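Local coordinates for protein 2-dehydro-3-deoxy-d-gluconate/2-dehydro-3-deoxy-phosphogluconate aldolase (Picrophilus torridus, PDB 4UXD) that is an aldolase of the dihydrodipicolinate synthetase family, folded as a parallel alpha/beta barrel and assembled from four copies of its chain, at residues A[27-32]-A[59-64]; A[53-58]-A[90-95]; A[128-133]-A[159-164]; A[154-159]-A[182-187]. One frame throughout, in Å; residues are numbered along the deposited sequence.

Interaction 1 of 4, residues A[27-32]-A[59-64]; sequences GIVCPM and VDYLFP
Strands 27-31 and 61-63, the two parallel strands of the first beta-alpha-beta unit of this TIM barrel, meet through the pairs Val-29 with Tyr-61, Cys-30 with Leu-62 and Pro-31 with Phe-63. Helix 44-56 makes the crossover between them. The strand axes approach to 4.8 Å and diverge by 27°, the splay of neighbouring staves in a barrel. Backbone bonds step from one chain to the other: Cys-30 N gives to Tyr-61 O (3.0 Å), Phe-63 N to Cys-30 O, and Met-32 N to Phe-63 O. At the N-terminal end of the pairing Ile-28 O is gripped twice, by Asp-60 N at 2.8 Å and by Tyr-61 N at 3.2 Å. The carboxylate of Asp-60 folds back over the same corner, its CG beside the backbone N (chi1 -50°), and OD2 takes Ile-28 N at 2.7 Å in a nearly straight bond (173°) on its anti side. Gly-27, lacking a side chain, brings CA to 3.5 Å from Asp-60 OD2.

Val-29, Pro-31, Tyr-61 and Phe-63 share one face of the sheet. The two methyls of Val-29 split the work: CG2 lies against CD1 of Tyr-61, while CG1 meets CB of Phe-63 at 3.6 Å. The Phe-63 ring goes on to a cation-pi contact with Lys-182. On the other face Cys-30 and Leu-62 both pack on Leu-54 of helix 44-56. Near Met-32 and Phe-63, a water donates to the O of each, and Met-32, extended as far as its sulfur, lays SD 3.9 Å from Leu-62 CB.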
loop_
_atom_site.group_PDB
_atom_site.type_symbol
_atom_site.label_atom_id
_atom_site.label_comp_id
_atom_site.label_asym_id
_atom_site.label_seq_id
_atom_site.Cartn_x
_atom_site.Cartn_y
_atom_site.Cartn_z
ATOM N N GLY A 27 7.273 -10.132 31.252
ATOM C CA GLY A 27 7.000 -8.903 31.982
ATOM C C GLY A 27 7.024 -7.651 31.114
ATOM O O GLY A 27 6.815 -7.716 29.901
ATOM N N ILE A 28 7.304 -6.516 31.749
ATOM C CA ILE A 28 7.189 -5.214 31.117
ATOM C C ILE A 28 8.537 -4.609 30.780
ATOM O O ILE A 28 9.404 -4.440 31.635
ATOM C CB ILE A 28 6.412 -4.247 32.013
ATOM C CG1 ILE A 28 5.016 -4.819 32.300
ATOM C CG2 ILE A 28 6.313 -2.849 31.365
ATOM C CD1 ILE A 28 4.183 -5.054 31.068
ATOM N N VAL A 29 8.685 -4.296 29.500
ATOM C CA VAL A 29 9.905 -3.757 28.934
ATOM C C VAL A 29 9.673 -2.304 28.563
ATOM O O VAL A 29 8.753 -2.029 27.794
ATOM C CB VAL A 29 10.312 -4.539 27.669
ATOM C CG1 VAL A 29 11.587 -3.961 27.044
ATOM C CG2 VAL A 29 10.463 -6.001 27.979
ATOM N N CYS A 30 10.482 -1.371 29.079
ATOM C CA CYS A 30 10.377 0.016 28.605
ATOM C C CYS A 30 11.279 0.302 27.404
ATOM O O CYS A 30 12.502 0.291 27.523
ATOM C CB CYS A 30 10.704 1.010 29.697
ATOM S SG CYS A 30 10.745 2.710 29.051
ATOM N N PRO A 31 10.677 0.575 26.236
ATOM C CA PRO A 31 11.531 1.056 25.150
ATOM C C PRO A 31 11.854 2.524 25.413
ATOM O O PRO A 31 11.042 3.420 25.139
ATOM C CB PRO A 31 10.675 0.844 23.904
ATOM C CG PRO A 31 9.276 0.995 24.378
ATOM C CD PRO A 31 9.258 0.613 25.868
ATOM N N MET A 32 13.029 2.745 25.998
ATOM C CA MET A 32 13.405 4.051 26.530
ATOM C C MET A 32 13.492 5.125 25.459
ATOM O O MET A 32 14.061 4.900 24.388
ATOM C CB MET A 32 14.757 3.972 27.238
ATOM C CG MET A 32 14.818 2.999 28.398
ATOM S SD MET A 32 16.468 2.913 29.128
ATOM C CE MET A 32 16.637 4.595 29.729
ATOM N N VAL A 59 9.191 -1.499 36.143
ATOM C CA VAL A 59 9.315 -2.189 34.871
ATOM C C VAL A 59 10.388 -3.248 35.108
ATOM O O VAL A 59 11.187 -3.116 36.038
ATOM C CB VAL A 59 9.693 -1.242 33.685
ATOM C CG1 VAL A 59 8.730 -0.054 33.597
ATOM C CG2 VAL A 59 11.138 -0.752 33.785
ATOM N N ASP A 60 10.413 -4.289 34.283
ATOM C CA ASP A 60 11.356 -5.391 34.463
ATOM C C ASP A 60 12.610 -5.259 33.605
ATOM O O ASP A 60 13.668 -5.738 33.979
ATOM C CB ASP A 60 10.664 -6.717 34.141
ATOM C CG ASP A 60 9.352 -6.866 34.860
ATOM O OD1 ASP A 60 9.370 -7.290 36.031
ATOM O OD2 ASP A 60 8.304 -6.546 34.265
ATOM N N TYR A 61 12.478 -4.641 32.436
ATOM C CA TYR A 61 13.607 -4.483 31.532
ATOM C C TYR A 61 13.700 -3.060 31.012
ATOM O O TYR A 61 12.686 -2.401 30.769
ATOM C CB TYR A 61 13.509 -5.448 30.352
ATOM C CG TYR A 61 13.426 -6.891 30.754
ATOM C CD1 TYR A 61 12.204 -7.483 31.020
ATOM C CD2 TYR A 61 14.563 -7.672 30.854
ATOM C CE1 TYR A 61 12.122 -8.809 31.382
ATOM C CE2 TYR A 61 14.487 -9.003 31.215
ATOM C CZ TYR A 61 13.263 -9.562 31.481
ATOM O OH TYR A 61 13.168 -10.883 31.850
ATOM N N LEU A 62 14.942 -2.599 30.881
ATOM C CA LEU A 62 15.251 -1.372 30.184
ATOM C C LEU A 62 15.719 -1.751 28.797
ATOM O O LEU A 62 16.591 -2.630 28.631
ATOM C CB LEU A 62 16.336 -0.563 30.894
ATOM C CG LEU A 62 16.185 -0.318 32.391
ATOM C CD1 LEU A 62 17.169 0.770 32.828
ATOM C CD2 LEU A 62 14.754 0.032 32.752
ATOM N N PHE A 63 15.126 -1.071 27.819
ATOM C CA PHE A 63 15.422 -1.267 26.416
ATOM C C PHE A 63 15.876 0.067 25.829
ATOM O O PHE A 63 15.094 0.778 25.209
ATOM C CB PHE A 63 14.187 -1.810 25.682
ATOM C CG PHE A 63 14.341 -1.902 24.186
ATOM C CD1 PHE A 63 15.597 -1.893 23.585
ATOM C CD2 PHE A 63 13.216 -1.993 23.377
ATOM C CE1 PHE A 63 15.726 -1.984 22.224
ATOM C CE2 PHE A 63 13.344 -2.080 22.013
ATOM C CZ PHE A 63 14.598 -2.084 21.435
ATOM N N PRO A 64 17.152 0.403 26.012
ATOM C CA PRO A 64 17.668 1.625 25.393
ATOM C C PRO A 64 17.898 1.470 23.893
ATOM O O PRO A 64 18.271 0.383 23.439
ATOM C CB PRO A 64 18.994 1.850 26.128
ATOM C CG PRO A 64 19.432 0.468 26.518
ATOM C CD PRO A 64 18.177 -0.289 26.816
HETATM O O HOH W 1 14.122 2.457 23.092
#

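Interaction 2 of 4, residues A[53-58]-A[90-95]; sequences YLEGIN and SKKPIM
Glu-55, in the last turn of helix 44-56, and Asn-58, just past it, reach to the loop 90-95: Glu-55 to Ser-90 and Asn-58 to Lys-92. The firmer part centres on Ser-90, a buried residue whose hydroxyl is used in both roles. Its OG donates to Glu-55 OE2 at 3.0 Å, on the anti lone pair of that oxygen, and accepts from Lys-92 N, closing an ST turn. With OG anti to the backbone N (chi1 170°), the hydroxyl is set to join the carboxylate and the turn at once. Beside it the aliphatic parts of Glu-55 and Lys-92 run antiparallel, CG to CG 4.1 Å, so the two charged ends finish well apart.

The ammonium of Lys-92 has its strongest partner in Val-59 O; its bond to Asn-58 OD1 is weak, at 3.3 Å between NZ and OD1. Toward the solvent the contact is looser: a water donates to Glu-55 OE2 at 2.6 Å and accepts from Lys-91 N, while the exposed Lys-91 chain leads away from the helix. The contact joins the alpha-to-beta turns entering strands 61-63 and 95-97, at the N-terminal end of the strands of the TIM barrel.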
loop_
_atom_site.group_PDB
_atom_site.type_symbol
_atom_site.label_atom_id
_atom_site.label_comp_id
_atom_site.label_asym_id
_atom_site.label_seq_id
_atom_site.Cartn_x
_atom_site.Cartn_y
_atom_site.Cartn_z
ATOM N N TYR A 53 12.674 6.906 37.444
ATOM C CA TYR A 53 11.231 6.733 37.262
ATOM C C TYR A 53 10.858 5.303 36.873
ATOM O O TYR A 53 9.848 4.765 37.328
ATOM C CB TYR A 53 10.697 7.673 36.197
ATOM C CG TYR A 53 9.235 7.432 35.912
ATOM C CD1 TYR A 53 8.257 7.950 36.753
ATOM C CD2 TYR A 53 8.826 6.677 34.809
ATOM C CE1 TYR A 53 6.921 7.742 36.513
ATOM C CE2 TYR A 53 7.478 6.462 34.554
ATOM C CZ TYR A 53 6.525 6.995 35.414
ATOM O OH TYR A 53 5.175 6.783 35.181
ATOM N N LEU A 54 11.666 4.693 36.018
ATOM C CA LEU A 54 11.379 3.353 35.546
ATOM C C LEU A 54 11.506 2.364 36.679
ATOM O O LEU A 54 10.685 1.448 36.809
ATOM C CB LEU A 54 12.310 2.976 34.386
ATOM C CG LEU A 54 11.901 3.626 33.068
ATOM C CD1 LEU A 54 13.005 3.577 32.031
ATOM C CD2 LEU A 54 10.640 2.947 32.535
ATOM N N GLU A 55 12.538 2.550 37.502
ATOM C CA GLU A 55 12.755 1.678 38.645
ATOM C C GLU A 55 11.584 1.804 39.628
ATOM O O GLU A 55 11.095 0.800 40.166
ATOM C CB GLU A 55 14.083 2.008 39.303
ATOM C CG GLU A 55 15.273 1.550 38.464
ATOM C CD GLU A 55 16.631 2.008 38.988
ATOM O OE1 GLU A 55 16.692 2.784 39.970
ATOM O OE2 GLU A 55 17.644 1.578 38.397
ATOM N N GLY A 56 11.114 3.039 39.815
ATOM C CA GLY A 56 10.008 3.335 40.712
ATOM C C GLY A 56 8.712 2.591 40.410
ATOM O O GLY A 56 8.086 2.047 41.325
ATOM N N ILE A 57 8.304 2.570 39.142
ATOM C CA ILE A 57 7.100 1.842 38.718
ATOM C C ILE A 57 7.375 0.375 38.406
ATOM O O ILE A 57 6.503 -0.319 37.909
ATOM C CB ILE A 57 6.454 2.480 37.468
ATOM C CG1 ILE A 57 7.400 2.387 36.263
ATOM C CG2 ILE A 57 6.051 3.936 37.763
ATOM C CD1 ILE A 57 6.847 2.973 34.980
ATOM N N ASN A 58 8.585 -0.088 38.694
ATOM C CA ASN A 58 8.942 -1.506 38.593
ATOM C C ASN A 58 8.728 -2.159 37.202
ATOM O O ASN A 58 8.162 -3.263 37.087
ATOM C CB ASN A 58 8.171 -2.292 39.654
ATOM C CG ASN A 58 8.719 -3.692 39.857
ATOM O OD1 ASN A 58 9.930 -3.915 39.781
ATOM N ND2 ASN A 58 7.822 -4.653 40.081
ATOM N N SER A 90 21.932 1.706 36.502
ATOM C CA SER A 90 20.813 0.852 36.852
ATOM C C SER A 90 21.264 -0.595 36.895
ATOM O O SER A 90 22.100 -1.008 36.098
ATOM C CB SER A 90 19.670 1.007 35.844
ATOM O OG SER A 90 18.678 0.012 36.054
ATOM N N LYS A 91 20.701 -1.364 37.817
ATOM C CA LYS A 91 20.966 -2.796 37.868
ATOM C C LYS A 91 19.786 -3.595 37.318
ATOM O O LYS A 91 19.720 -4.815 37.474
ATOM C CB LYS A 91 21.299 -3.224 39.304
ATOM C CG LYS A 91 22.705 -2.804 39.738
ATOM C CD LYS A 91 23.051 -3.305 41.129
ATOM C CE LYS A 91 23.615 -4.718 41.100
ATOM N NZ LYS A 91 24.051 -5.157 42.457
ATOM N N LYS A 92 18.851 -2.903 36.674
ATOM C CA LYS A 92 17.796 -3.585 35.937
ATOM C C LYS A 92 18.444 -4.340 34.797
ATOM O O LYS A 92 19.452 -3.893 34.250
ATOM C CB LYS A 92 16.756 -2.605 35.397
ATOM C CG LYS A 92 15.829 -2.016 36.445
ATOM C CD LYS A 92 14.884 -3.056 36.978
ATOM C CE LYS A 92 13.844 -2.416 37.840
ATOM N NZ LYS A 92 12.842 -3.417 38.231
ATOM N N PRO A 93 17.903 -5.516 34.463
ATOM C CA PRO A 93 18.411 -6.205 33.275
ATOM C C PRO A 93 18.095 -5.412 31.989
ATOM O O PRO A 93 16.990 -4.891 31.813
ATOM C CB PRO A 93 17.682 -7.550 33.313
ATOM C CG PRO A 93 16.444 -7.298 34.103
ATOM C CD PRO A 93 16.827 -6.268 35.131
ATOM N N ILE A 94 19.082 -5.324 31.106
ATOM C CA ILE A 94 19.017 -4.462 29.932
ATOM C C ILE A 94 18.927 -5.296 28.663
ATOM O O ILE A 94 19.598 -6.328 28.537
ATOM C CB ILE A 94 20.260 -3.519 29.861
ATOM C CG1 ILE A 94 20.239 -2.544 31.033
ATOM C CG2 ILE A 94 20.293 -2.722 28.554
ATOM C CD1 ILE A 94 21.494 -1.745 31.208
ATOM N N MET A 95 18.062 -4.852 27.751
ATOM C CA MET A 95 18.045 -5.326 26.366
ATOM C C MET A 95 18.539 -4.202 25.477
ATOM O O MET A 95 17.848 -3.208 25.304
ATOM C CB MET A 95 16.645 -5.726 25.919
ATOM C CG MET A 95 15.876 -6.595 26.872
ATOM S SD MET A 95 14.214 -6.860 26.224
ATOM C CE MET A 95 13.641 -8.197 27.277
HETATM O O HOH W 2 18.663 -0.390 39.847
#

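Interaction 3 of 4, residues A[128-133]-A[159-164]; sequences YIKLNQ and FTNKID. With GOL (glycerol), chain J.
A glycerol-holding pocket beside the subunit interface borders this contact, in which Asn-161 and Gln-133 each bind the other's loop. The carboxamide of Asn-161 is used at both ends. ND2 gives a hydrogen to Ile-129 O (3.1 Å) almost in its amide plane, and another to Pro-126 O. OD1 accepts twice: Lys-130 NZ comes in the carbonyl plane on a lone pair, whereas Leu-131 N, at 2.8 Å, stands well above that plane. The Leu-131 side chain crosses the amide at about a right angle, its CG 3.5 Å from ND2.

These are beta-to-alpha loops of the barrel, following strands 120-123 and 150-155 at their C-terminal ends. Where they enter the next helices, the amide of Gln-133 bonds to backbone at both ends: NE2 donates to Lys-162 O, and OE1 takes Asp-164 N, from above its carbonyl plane, at 2.8 Å in a nearly straight bond (178°), with Thr-167 as a further partner. A bend at chi2 (-53°) lays this amide over the Asp-164 carboxylate, planes 16° apart, while Asp-164 OD1 holds Lys-162 NZ in a salt bridge. Ser-67 of the second subunit binds Tyr-128 OH, and glycerol O2 donates to Tyr-128 O at 2.6 Å.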
loop_
_atom_site.group_PDB
_atom_site.type_symbol
_atom_site.label_atom_id
_atom_site.label_comp_id
_atom_site.label_asym_id
_atom_site.label_seq_id
_atom_site.Cartn_x
_atom_site.Cartn_y
_atom_site.Cartn_z
ATOM N N TYR A 128 16.003 0.683 4.919
ATOM C CA TYR A 128 16.278 1.446 3.705
ATOM C C TYR A 128 15.950 0.622 2.438
ATOM O O TYR A 128 14.844 0.731 1.885
ATOM C CB TYR A 128 17.731 1.941 3.674
ATOM C CG TYR A 128 17.986 2.913 2.549
ATOM C CD1 TYR A 128 17.510 4.216 2.614
ATOM C CD2 TYR A 128 18.674 2.520 1.409
ATOM C CE1 TYR A 128 17.742 5.105 1.588
ATOM C CE2 TYR A 128 18.888 3.399 0.368
ATOM C CZ TYR A 128 18.426 4.683 0.465
ATOM O OH TYR A 128 18.641 5.547 -0.567
ATOM N N ILE A 129 16.897 -0.190 1.980
ATOM C CA ILE A 129 16.674 -1.070 0.844
ATOM C C ILE A 129 15.697 -2.196 1.210
ATOM O O ILE A 129 15.809 -2.826 2.262
ATOM C CB ILE A 129 18.022 -1.636 0.338
ATOM C CG1 ILE A 129 18.713 -0.593 -0.544
ATOM C CG2 ILE A 129 17.849 -2.893 -0.479
ATOM C CD1 ILE A 129 20.221 -0.643 -0.466
ATOM N N LYS A 130 14.719 -2.416 0.332
ATOM C CA LYS A 130 13.728 -3.466 0.505
ATOM C C LYS A 130 14.378 -4.829 0.370
ATOM O O LYS A 130 15.097 -5.084 -0.595
ATOM C CB LYS A 130 12.602 -3.312 -0.524
ATOM C CG LYS A 130 11.547 -4.418 -0.504
ATOM C CD LYS A 130 10.626 -4.290 0.703
ATOM C CE LYS A 130 9.964 -5.613 1.079
ATOM N NZ LYS A 130 10.008 -5.828 2.553
ATOM N N LEU A 131 14.103 -5.699 1.339
ATOM C CA LEU A 131 14.686 -7.037 1.377
ATOM C C LEU A 131 13.644 -8.140 1.416
ATOM O O LEU A 131 12.617 -8.002 2.076
ATOM C CB LEU A 131 15.587 -7.188 2.598
ATOM C CG LEU A 131 16.777 -6.254 2.736
ATOM C CD1 LEU A 131 17.453 -6.526 4.078
ATOM C CD2 LEU A 131 17.754 -6.408 1.581
ATOM N N ASN A 132 13.933 -9.240 0.720
ATOM C CA ASN A 132 13.177 -10.480 0.874
ATOM C C ASN A 132 13.655 -11.247 2.126
ATOM O O ASN A 132 14.534 -10.773 2.856
ATOM C CB ASN A 132 13.318 -11.350 -0.380
ATOM C CG ASN A 132 14.775 -11.754 -0.670
ATOM O OD1 ASN A 132 15.634 -11.720 0.210
ATOM N ND2 ASN A 132 15.048 -12.144 -1.907
ATOM N N GLN A 133 13.119 -12.442 2.355
ATOM C CA GLN A 133 13.463 -13.213 3.549
ATOM C C GLN A 133 14.840 -13.927 3.492
ATOM O O GLN A 133 15.432 -14.191 4.530
ATOM C CB GLN A 133 12.364 -14.250 3.828
ATOM C CG GLN A 133 10.992 -13.664 4.117
ATOM C CD GLN A 133 10.988 -12.611 5.228
ATOM O OE1 GLN A 133 11.201 -12.914 6.396
ATOM N NE2 GLN A 133 10.724 -11.369 4.857
ATOM N N PHE A 159 8.601 0.286 10.042
ATOM C CA PHE A 159 9.820 1.072 9.940
ATOM C C PHE A 159 10.897 0.354 9.147
ATOM O O PHE A 159 11.772 1.003 8.567
ATOM C CB PHE A 159 10.329 1.454 11.348
ATOM C CG PHE A 159 9.379 2.357 12.110
ATOM C CD1 PHE A 159 8.480 3.182 11.435
ATOM C CD2 PHE A 159 9.371 2.369 13.486
ATOM C CE1 PHE A 159 7.616 3.997 12.124
ATOM C CE2 PHE A 159 8.500 3.181 14.187
ATOM C CZ PHE A 159 7.627 4.003 13.508
ATOM N N THR A 160 10.817 -0.976 9.092
ATOM C CA THR A 160 11.814 -1.760 8.377
ATOM C C THR A 160 11.185 -2.953 7.643
ATOM O O THR A 160 9.974 -3.180 7.724
ATOM C CB THR A 160 12.908 -2.250 9.352
ATOM O OG1 THR A 160 13.928 -2.926 8.620
ATOM C CG2 THR A 160 12.334 -3.191 10.397
ATOM N N ASN A 161 12.011 -3.696 6.912
ATOM C CA ASN A 161 11.574 -4.929 6.271
ATOM C C ASN A 161 10.991 -5.881 7.294
ATOM O O ASN A 161 11.569 -6.067 8.368
ATOM C CB ASN A 161 12.728 -5.618 5.559
ATOM C CG ASN A 161 13.328 -4.775 4.471
ATOM O OD1 ASN A 161 12.710 -4.563 3.440
ATOM N ND2 ASN A 161 14.551 -4.298 4.689
ATOM N N LYS A 162 9.847 -6.472 6.960
ATOM C CA LYS A 162 9.201 -7.450 7.828
ATOM C C LYS A 162 10.036 -8.714 7.887
ATOM O O LYS A 162 10.725 -9.043 6.926
ATOM C CB LYS A 162 7.797 -7.791 7.331
ATOM C CG LYS A 162 7.752 -8.581 6.026
ATOM C CD LYS A 162 6.318 -8.730 5.532
ATOM C CE LYS A 162 6.219 -9.415 4.169
ATOM N NZ LYS A 162 6.601 -10.855 4.177
ATOM N N ILE A 163 9.990 -9.408 9.018
ATOM C CA ILE A 163 10.576 -10.747 9.098
ATOM C C ILE A 163 9.419 -11.731 9.309
ATOM O O ILE A 163 8.629 -11.589 10.242
ATOM C CB ILE A 163 11.671 -10.847 10.226
ATOM C CG1 ILE A 163 12.250 -12.266 10.291
ATOM C CG2 ILE A 163 11.123 -10.362 11.576
ATOM C CD1 ILE A 163 13.289 -12.470 11.383
ATOM N N ASP A 164 9.284 -12.695 8.409
ATOM C CA ASP A 164 8.156 -13.632 8.478
ATOM C C ASP A 164 8.310 -14.550 9.680
ATOM O O ASP A 164 9.431 -14.842 10.097
ATOM C CB ASP A 164 8.046 -14.481 7.212
ATOM C CG ASP A 164 7.712 -13.673 5.989
ATOM O OD1 ASP A 164 7.229 -12.527 6.144
ATOM O OD2 ASP A 164 7.933 -14.185 4.869
HETATM C C1 GOL J . 11.226 -1.074 2.256
HETATM O O1 GOL J . 10.221 -0.482 1.471
HETATM C C2 GOL J . 11.589 -0.131 3.393
HETATM O O2 GOL J . 12.434 0.887 2.903
HETATM C C3 GOL J . 12.296 -0.917 4.495
HETATM O O3 GOL J . 12.810 -0.008 5.452
HETATM O O HOH W 3 8.259 -5.311 4.800
#

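Interaction 4 of 4, residues A[154-159]-A[182-187]; sequences YNIPQF and KDSSAD
Backbone bonds tie Tyr-154 and Asn-155 to the parallel run from Lys-182 to Ser-184. Asn-155 N donates to Lys-182 O at 2.6 Å and Ser-184 N to Asn-155 O at 3.0 Å, both bonds nearly linear. CA-H...O contacts from Tyr-154 to Lys-182 O and from Asp-183 to Asn-155 O accompany them.

Side-chain hydrogen bonds take over where the strands end. Asn-155 and Asp-183 run alongside each other on one face of the sheet, both with CG anti to the backbone N (chi1 177° and -175°). This brings ND2 of Asn-155 to 2.7 Å from OD2 of Asp-183, approaching from above the carboxylate plane. The other amide atom, OD1, takes the backbone N of Ile-163. The second carboxylate oxygen, OD1 of Asp-183, receives Ser-185 OG at 2.8 Å on its syn lone pair, and that hydroxyl in turn accepts from Asp-187 N in an ST turn. Further out, Gln-158 NE2 reaches Ser-184 O at 2.7 Å, with the oxygen in its amide plane. The Tyr-154 hydroxyl binds Ser-67 of the same chain.

Van der Waals contacts fill the rest. The edge of the Tyr-154 ring faces Lys-182 O and Ser-184 OG, CE1 standing 3.6 Å from that OG, and Ile-156 CG2 lies over one ring face, toward its rim. Pro-157 CG rests on Ser-185 CB at 3.7 Å. Tyr-128 of the second subunit packs against the Tyr-154 side chain. Neighbouring strands 150-155 and 178-183, crossed over by helix 165-174, thus form a beta-alpha-beta unit whose C-terminal ends open at the glycerol-occupied mouth of a TIM barrel.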
loop_
_atom_site.group_PDB
_atom_site.type_symbol
_atom_site.label_atom_id
_atom_site.label_comp_id
_atom_site.label_asym_id
_atom_site.label_seq_id
_atom_site.Cartn_x
_atom_site.Cartn_y
_atom_site.Cartn_z
ATOM N N TYR A 154 13.239 -8.484 16.578
ATOM C CA TYR A 154 12.297 -7.389 16.682
ATOM C C TYR A 154 11.600 -7.179 15.329
ATOM O O TYR A 154 12.240 -6.911 14.315
ATOM C CB TYR A 154 13.051 -6.159 17.159
ATOM C CG TYR A 154 12.283 -4.879 17.350
ATOM C CD1 TYR A 154 10.897 -4.843 17.445
ATOM C CD2 TYR A 154 12.980 -3.675 17.419
ATOM C CE1 TYR A 154 10.231 -3.622 17.605
ATOM C CE2 TYR A 154 12.345 -2.469 17.582
ATOM C CZ TYR A 154 10.979 -2.437 17.672
ATOM O OH TYR A 154 10.401 -1.197 17.825
ATOM N N ASN A 155 10.287 -7.356 15.305
ATOM C CA ASN A 155 9.569 -7.208 14.054
ATOM C C ASN A 155 8.734 -5.943 14.104
ATOM O O ASN A 155 7.803 -5.850 14.882
ATOM C CB ASN A 155 8.704 -8.431 13.751
ATOM C CG ASN A 155 7.893 -8.261 12.463
ATOM O OD1 ASN A 155 8.458 -8.164 11.364
ATOM N ND2 ASN A 155 6.565 -8.202 12.600
ATOM N N ILE A 156 9.092 -4.973 13.268
ATOM C CA ILE A 156 8.378 -3.710 13.217
ATOM C C ILE A 156 8.278 -3.277 11.737
ATOM O O ILE A 156 9.055 -2.441 11.271
ATOM C CB ILE A 156 9.081 -2.654 14.139
ATOM C CG1 ILE A 156 8.466 -1.264 13.985
ATOM C CG2 ILE A 156 10.604 -2.604 13.890
ATOM C CD1 ILE A 156 8.651 -0.381 15.195
ATOM N N PRO A 157 7.330 -3.886 10.977
ATOM C CA PRO A 157 7.264 -3.711 9.515
ATOM C C PRO A 157 6.901 -2.282 9.078
ATOM O O PRO A 157 7.111 -1.928 7.926
ATOM C CB PRO A 157 6.180 -4.724 9.080
ATOM C CG PRO A 157 5.321 -4.898 10.252
ATOM C CD PRO A 157 6.264 -4.789 11.453
ATOM N N GLN A 158 6.411 -1.473 10.009
ATOM C CA GLN A 158 6.200 -0.054 9.767
ATOM C C GLN A 158 7.491 0.689 9.424
ATOM O O GLN A 158 7.474 1.641 8.642
ATOM C CB GLN A 158 5.565 0.614 10.997
ATOM C CG GLN A 158 4.233 0.049 11.417
ATOM C CD GLN A 158 4.358 -0.983 12.534
ATOM O OE1 GLN A 158 5.312 -1.764 12.570
ATOM N NE2 GLN A 158 3.395 -0.981 13.458
ATOM N N PHE A 159 8.601 0.286 10.042
ATOM C CA PHE A 159 9.820 1.072 9.940
ATOM C C PHE A 159 10.897 0.354 9.147
ATOM O O PHE A 159 11.772 1.003 8.567
ATOM C CB PHE A 159 10.329 1.454 11.348
ATOM C CG PHE A 159 9.379 2.357 12.110
ATOM C CD1 PHE A 159 8.480 3.182 11.435
ATOM C CD2 PHE A 159 9.371 2.369 13.486
ATOM C CE1 PHE A 159 7.616 3.997 12.124
ATOM C CE2 PHE A 159 8.500 3.181 14.187
ATOM C CZ PHE A 159 7.627 4.003 13.508
ATOM N N LYS A 182 9.879 -9.812 19.421
ATOM C CA LYS A 182 9.043 -8.668 19.780
ATOM C C LYS A 182 8.360 -8.204 18.530
ATOM O O LYS A 182 9.031 -8.025 17.514
ATOM C CB LYS A 182 9.855 -7.504 20.353
ATOM C CG LYS A 182 10.504 -7.752 21.678
ATOM C CD LYS A 182 11.484 -6.634 21.984
ATOM C CE LYS A 182 12.052 -6.749 23.382
ATOM N NZ LYS A 182 13.084 -5.702 23.625
ATOM N N ASP A 183 7.058 -7.958 18.619
ATOM C CA ASP A 183 6.262 -7.568 17.462
ATOM C C ASP A 183 5.436 -6.300 17.690
ATOM O O ASP A 183 4.570 -6.252 18.563
ATOM C CB ASP A 183 5.335 -8.719 17.072
ATOM C CG ASP A 183 4.568 -8.442 15.801
ATOM O OD1 ASP A 183 3.517 -7.772 15.864
ATOM O OD2 ASP A 183 5.019 -8.905 14.738
ATOM N N SER A 184 5.690 -5.291 16.866
ATOM C CA SER A 184 4.970 -4.009 16.925
ATOM C C SER A 184 4.044 -3.770 15.712
ATOM O O SER A 184 3.491 -2.678 15.545
ATOM C CB SER A 184 5.978 -2.862 17.024
ATOM O OG SER A 184 6.723 -2.958 18.221
ATOM N N SER A 185 3.879 -4.796 14.882
ATOM C CA SER A 185 3.065 -4.707 13.672
ATOM C C SER A 185 1.620 -4.294 13.935
ATOM O O SER A 185 0.980 -3.709 13.057
ATOM C CB SER A 185 3.062 -6.048 12.933
ATOM O OG SER A 185 2.159 -6.920 13.558
ATOM N N ALA A 186 1.116 -4.604 15.131
ATOM C CA ALA A 186 -0.289 -4.362 15.495
ATOM C C ALA A 186 -1.251 -5.230 14.666
ATOM O O ALA A 186 -2.447 -4.956 14.607
ATOM C CB ALA A 186 -0.651 -2.866 15.337
ATOM N N ASP A 187 -0.698 -6.258 14.029
ATOM C CA ASP A 187 -1.446 -7.222 13.233
ATOM C C ASP A 187 -1.742 -8.465 14.067
ATOM O O ASP A 187 -0.853 -9.280 14.328
ATOM C CB ASP A 187 -0.650 -7.613 11.984
ATOM C CG ASP A 187 -1.412 -8.563 11.079
ATOM O OD1 ASP A 187 -1.519 -9.764 11.405
ATOM O OD2 ASP A 187 -1.909 -8.099 10.036
#

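How the interactions relate
From the N terminus, interaction 1 closes a loop over helix 44-56. Interaction 2 starts at the end of that helix, before the loop is closed, and reaches past helix 76-88, so the two cross; Val-59 O to Lys-92 NZ and Leu-62 O to Met-95 N join them directly. Much later interaction 3 bridges two beta-to-alpha loops over helix 133-144, and interaction 4 opens before it closes, sharing Phe-159, and spans helix 165-174. This second crossing pair is joined by Ile-163 N and Asn-155 OD1. Interactions 1 and 4, with centres about 17 Å apart on one barrel sheet, meet where Lys-182 approaches Phe-63 and Val-29.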